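Local coordinates for protein Myo-inositol phosphohydrolase (Mitsuokella multacida, PDB 4WU3) that probably removes phosphate groups from myo-inositol phosphates such as phytate, as a phosphatase of the PTP-like phytase family, and binds inositol-(1,3,4,5)-tetrakisphosphate, at residues K224-Y229 / D257-A262. The protein carries 2 engineered substitutions. Residues are numbered along the deposited sequence; the frame is centred on the assembly and turned at random.
Sequences KFLEFY and DILKNA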
ATOM      1  N   LYS A 224      18.683 -12.372   0.791  1.00 10.07           N
ATOM      2  CA  LYS A 224      20.023 -11.860   0.966  1.00 11.24           C
ATOM      3  C   LYS A 224      20.406 -11.858   2.441  1.00  9.82           C
ATOM      4  O   LYS A 224      21.505 -12.281   2.797  1.00  9.67           O
ATOM      5  CB  LYS A 224      20.138 -10.454   0.377  1.00 13.81           C
ATOM      6  CG  LYS A 224      21.531  -9.882   0.512  1.00 17.42           C
ATOM      7  CD  LYS A 224      21.638  -8.467  -0.030  1.00 21.33           C
ATOM      8  CE  LYS A 224      23.101  -8.039  -0.065  1.00 23.33           C
ATOM      9  NZ  LYS A 224      23.242  -6.575   0.146  1.00 26.36           N
ATOM     10  N   PHE A 225      19.492 -11.409   3.298  1.00  8.32           N
ATOM     11  CA  PHE A 225      19.730 -11.442   4.741  1.00  7.86           C
ATOM     12  C   PHE A 225      19.977 -12.861   5.259  1.00  8.36           C
ATOM     13  O   PHE A 225      20.901 -13.081   6.044  1.00  8.57           O
ATOM     14  CB  PHE A 225      18.565 -10.835   5.515  1.00  7.23           C
ATOM     15  CG  PHE A 225      18.688 -11.018   6.992  1.00  7.11           C
ATOM     16  CD1 PHE A 225      19.572 -10.241   7.722  1.00  7.42           C
ATOM     17  CD2 PHE A 225      17.951 -11.989   7.650  1.00  7.04           C
ATOM     18  CE1 PHE A 225      19.702 -10.418   9.087  1.00  7.10           C
ATOM     19  CE2 PHE A 225      18.077 -12.173   9.010  1.00  6.77           C
ATOM     20  CZ  PHE A 225      18.947 -11.385   9.729  1.00  7.36           C
ATOM     21  N   LEU A 226      19.145 -13.807   4.834  1.00  8.33           N
ATOM     22  CA  LEU A 226      19.248 -15.205   5.273  1.00  9.46           C
ATOM     23  C   LEU A 226      20.565 -15.870   4.879  1.00  9.78           C
ATOM     24  O   LEU A 226      21.171 -16.611   5.666  1.00  9.42           O
ATOM     25  CB  LEU A 226      18.079 -16.019   4.733  1.00  9.64           C
ATOM     26  CG  LEU A 226      16.766 -15.668   5.419  1.00 10.44           C
ATOM     27  CD1 LEU A 226      15.567 -16.315   4.738  1.00 11.04           C
ATOM     28  CD2 LEU A 226      16.842 -16.060   6.884  1.00 11.18           C
ATOM     29  N   GLU A 227      21.022 -15.592   3.672  1.00 11.23           N
ATOM     30  CA  GLU A 227      22.310 -16.112   3.240  1.00 14.63           C
ATOM     31  C   GLU A 227      23.462 -15.479   4.052  1.00 13.90           C
ATOM     32  O   GLU A 227      24.431 -16.160   4.387  1.00 13.59           O
ATOM     33  CB  GLU A 227      22.498 -15.925   1.733  1.00 16.81           C
ATOM     34  CG  GLU A 227      21.534 -16.769   0.903  1.00 21.65           C
ATOM     35  CD  GLU A 227      21.635 -18.284   1.147  1.00 26.16           C
ATOM     36  OE1 GLU A 227      22.757 -18.852   1.036  1.00 25.11           O
ATOM     37  OE2 GLU A 227      20.569 -18.914   1.413  1.00 23.44           O
ATOM     38  N   PHE A 228      23.349 -14.200   4.400  1.00 12.22           N
ATOM     39  CA  PHE A 228      24.285 -13.585   5.352  1.00 11.03           C
ATOM     40  C   PHE A 228      24.182 -14.237   6.734  1.00 10.80           C
ATOM     41  O   PHE A 228      25.185 -14.549   7.389  1.00 10.92           O
ATOM     42  CB  PHE A 228      23.978 -12.093   5.456  1.00 12.14           C
ATOM     43  CG  PHE A 228      24.490 -11.428   6.707  1.00 12.22           C
ATOM     44  CD1 PHE A 228      25.834 -11.098   6.844  1.00 12.13           C
ATOM     45  CD2 PHE A 228      23.613 -11.073   7.726  1.00 12.39           C
ATOM     46  CE1 PHE A 228      26.293 -10.461   7.990  1.00 12.39           C
ATOM     47  CE2 PHE A 228      24.067 -10.419   8.865  1.00 13.12           C
ATOM     48  CZ  PHE A 228      25.410 -10.119   8.998  1.00 13.02           C
ATOM     49  N   TYR A 229      22.953 -14.432   7.188  1.00 10.52           N
ATOM     50  CA  TYR A 229      22.717 -14.974   8.513  1.00 10.81           C
ATOM     51  C   TYR A 229      23.338 -16.356   8.663  1.00 11.75           C
ATOM     52  O   TYR A 229      23.981 -16.663   9.670  1.00 13.28           O
ATOM     53  CB  TYR A 229      21.218 -15.041   8.789  1.00 10.51           C
ATOM     54  CG  TYR A 229      20.869 -15.618  10.142  1.00 11.13           C
ATOM     55  CD1 TYR A 229      20.864 -14.819  11.279  1.00 11.75           C
ATOM     56  CD2 TYR A 229      20.543 -16.953  10.282  1.00 10.78           C
ATOM     57  CE1 TYR A 229      20.533 -15.340  12.515  1.00 12.39           C
ATOM     58  CE2 TYR A 229      20.225 -17.484  11.517  1.00 11.87           C
ATOM     59  CZ  TYR A 229      20.224 -16.675  12.628  1.00 12.89           C
ATOM     60  OH  TYR A 229      19.892 -17.196  13.862  1.00 16.80           O
ATOM     61  N   ASP A 257      14.386 -12.876  16.351  1.00  7.54           N
ATOM     62  CA  ASP A 257      13.759 -13.622  17.442  1.00  7.87           C
ATOM     63  C   ASP A 257      13.159 -14.912  16.873  1.00  8.55           C
ATOM     64  O   ASP A 257      13.325 -15.992  17.435  1.00  7.90           O
ATOM     65  CB  ASP A 257      12.683 -12.751  18.089  1.00  8.39           C
ATOM     66  CG  ASP A 257      12.252 -13.245  19.462  1.00  9.85           C
ATOM     67  OD1 ASP A 257      12.433 -14.440  19.774  1.00 12.17           O
ATOM     68  OD2 ASP A 257      11.699 -12.433  20.232  1.00  9.96           O
ATOM     69  N   ILE A 258      12.485 -14.797  15.732  1.00  8.36           N
ATOM     70  CA  ILE A 258      11.873 -15.948  15.078  1.00  9.22           C
ATOM     71  C   ILE A 258      12.907 -17.003  14.654  1.00  9.82           C
ATOM     72  O   ILE A 258      12.707 -18.205  14.845  1.00 11.21           O
ATOM     73  CB  ILE A 258      11.081 -15.490  13.837  1.00  9.46           C
ATOM     74  CG1 ILE A 258       9.740 -14.870  14.264  1.00  9.22           C
ATOM     75  CG2 ILE A 258      10.884 -16.647  12.876  1.00  9.91           C
ATOM     76  CD1 ILE A 258       9.106 -14.005  13.196  1.00  8.94           C
ATOM     77  N   LEU A 259      14.008 -16.550  14.069  1.00 10.21           N
ATOM     78  CA  LEU A 259      15.091 -17.453  13.659  1.00 10.46           C
ATOM     79  C   LEU A 259      15.699 -18.210  14.844  1.00 11.11           C
ATOM     80  O   LEU A 259      16.148 -19.348  14.696  1.00 12.47           O
ATOM     81  CB  LEU A 259      16.186 -16.674  12.939  1.00 10.00           C
ATOM     82  CG  LEU A 259      15.889 -16.295  11.490  1.00  9.79           C
ATOM     83  CD1 LEU A 259      16.847 -15.222  11.001  1.00  8.52           C
ATOM     84  CD2 LEU A 259      15.951 -17.535  10.603  1.00 10.22           C
ATOM     85  N   LYS A 260      15.714 -17.584  16.013  1.00 11.08           N
ATOM     86  CA  LYS A 260      16.250 -18.226  17.205  1.00 12.27           C
ATOM     87  C   LYS A 260      15.204 -19.049  17.963  1.00 11.45           C
ATOM     88  O   LYS A 260      15.544 -20.020  18.609  1.00 11.09           O
ATOM     89  CB  LYS A 260      16.818 -17.181  18.165  1.00 13.04           C
ATOM     90  CG  LYS A 260      17.957 -16.360  17.615  1.00 13.98           C
ATOM     91  CD  LYS A 260      19.192 -17.204  17.414  1.00 15.90           C
ATOM     92  CE  LYS A 260      20.350 -16.319  16.992  1.00 18.42           C
ATOM     93  NZ  LYS A 260      21.641 -17.059  16.928  1.00 21.55           N
ATOM     94  N   ASN A 261      13.937 -18.665  17.892  1.00 11.69           N
ATOM     95  CA  ASN A 261      12.982 -19.157  18.863  1.00 12.60           C
ATOM     96  C   ASN A 261      11.640 -19.618  18.323  1.00 14.91           C
ATOM     97  O   ASN A 261      10.771 -20.000  19.101  1.00 14.51           O
ATOM     98  CB  ASN A 261      12.733 -18.067  19.900  1.00 13.32           C
ATOM     99  CG  ASN A 261      13.989 -17.678  20.651  1.00 13.61           C
ATOM    100  OD1 ASN A 261      14.694 -18.533  21.181  1.00 14.13           O
ATOM    101  ND2 ASN A 261      14.270 -16.378  20.709  1.00 13.72           N
ATOM    102  N   ALA A 262      11.441 -19.583  17.012  1.00 15.88           N
ATOM    103  CA  ALA A 262      10.120 -19.900  16.488  1.00 17.44           C
ATOM    104  C   ALA A 262       9.645 -21.257  16.995  1.00 18.86           C
ATOM    105  O   ALA A 262       8.450 -21.447  17.201  1.00 18.85           O
ATOM    106  CB  ALA A 262      10.107 -19.866  14.969  1.00 16.92           C
TER
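Leu-259 sets its CD1 methyl over the ring of Tyr-229, a CH-pi contact judged by position: CD1 stands 3.8 Å from the Tyr-229 centroid and 4° off the ring normal. With Tyr-229 CG anti to the backbone N (chi1 179°), the ring extends across the gap and presents a face to this methyl. Apolar packing adds two further contacts to Leu-259. The same CD1 lies 3.8 Å from Phe-225 CE2, at that ring's edge, while the other branch, CD2, meets Leu-226 CD2 at 4.1 Å. On the exposed side Lys-260, its chain bent at chi2, brings the methylene CE to 3.3 Å from Tyr-229 OH, near the ring plane; its NZ hydrogen-bonds a glycerol, probably from the crystallisation liquor. An alanine in place of Tyr-229 would probably leave Leu-259 CD1 without its aromatic cover and open a gap beside Lys-260. The axes of segments 224-229 and 257-261 come no nearer than 13.2 Å, crossing at -47°, a spacing that large side chains span within this PTP-like domain. Leu-226 also touches Tyr-310 of helix 291-313, and Phe-252 meets Phe-225 edge-to-face. With 211 Å² buried, the chemistry implies a modest interface held mainly by apolar and CH-pi contacts, without directional polar bonds between the segments.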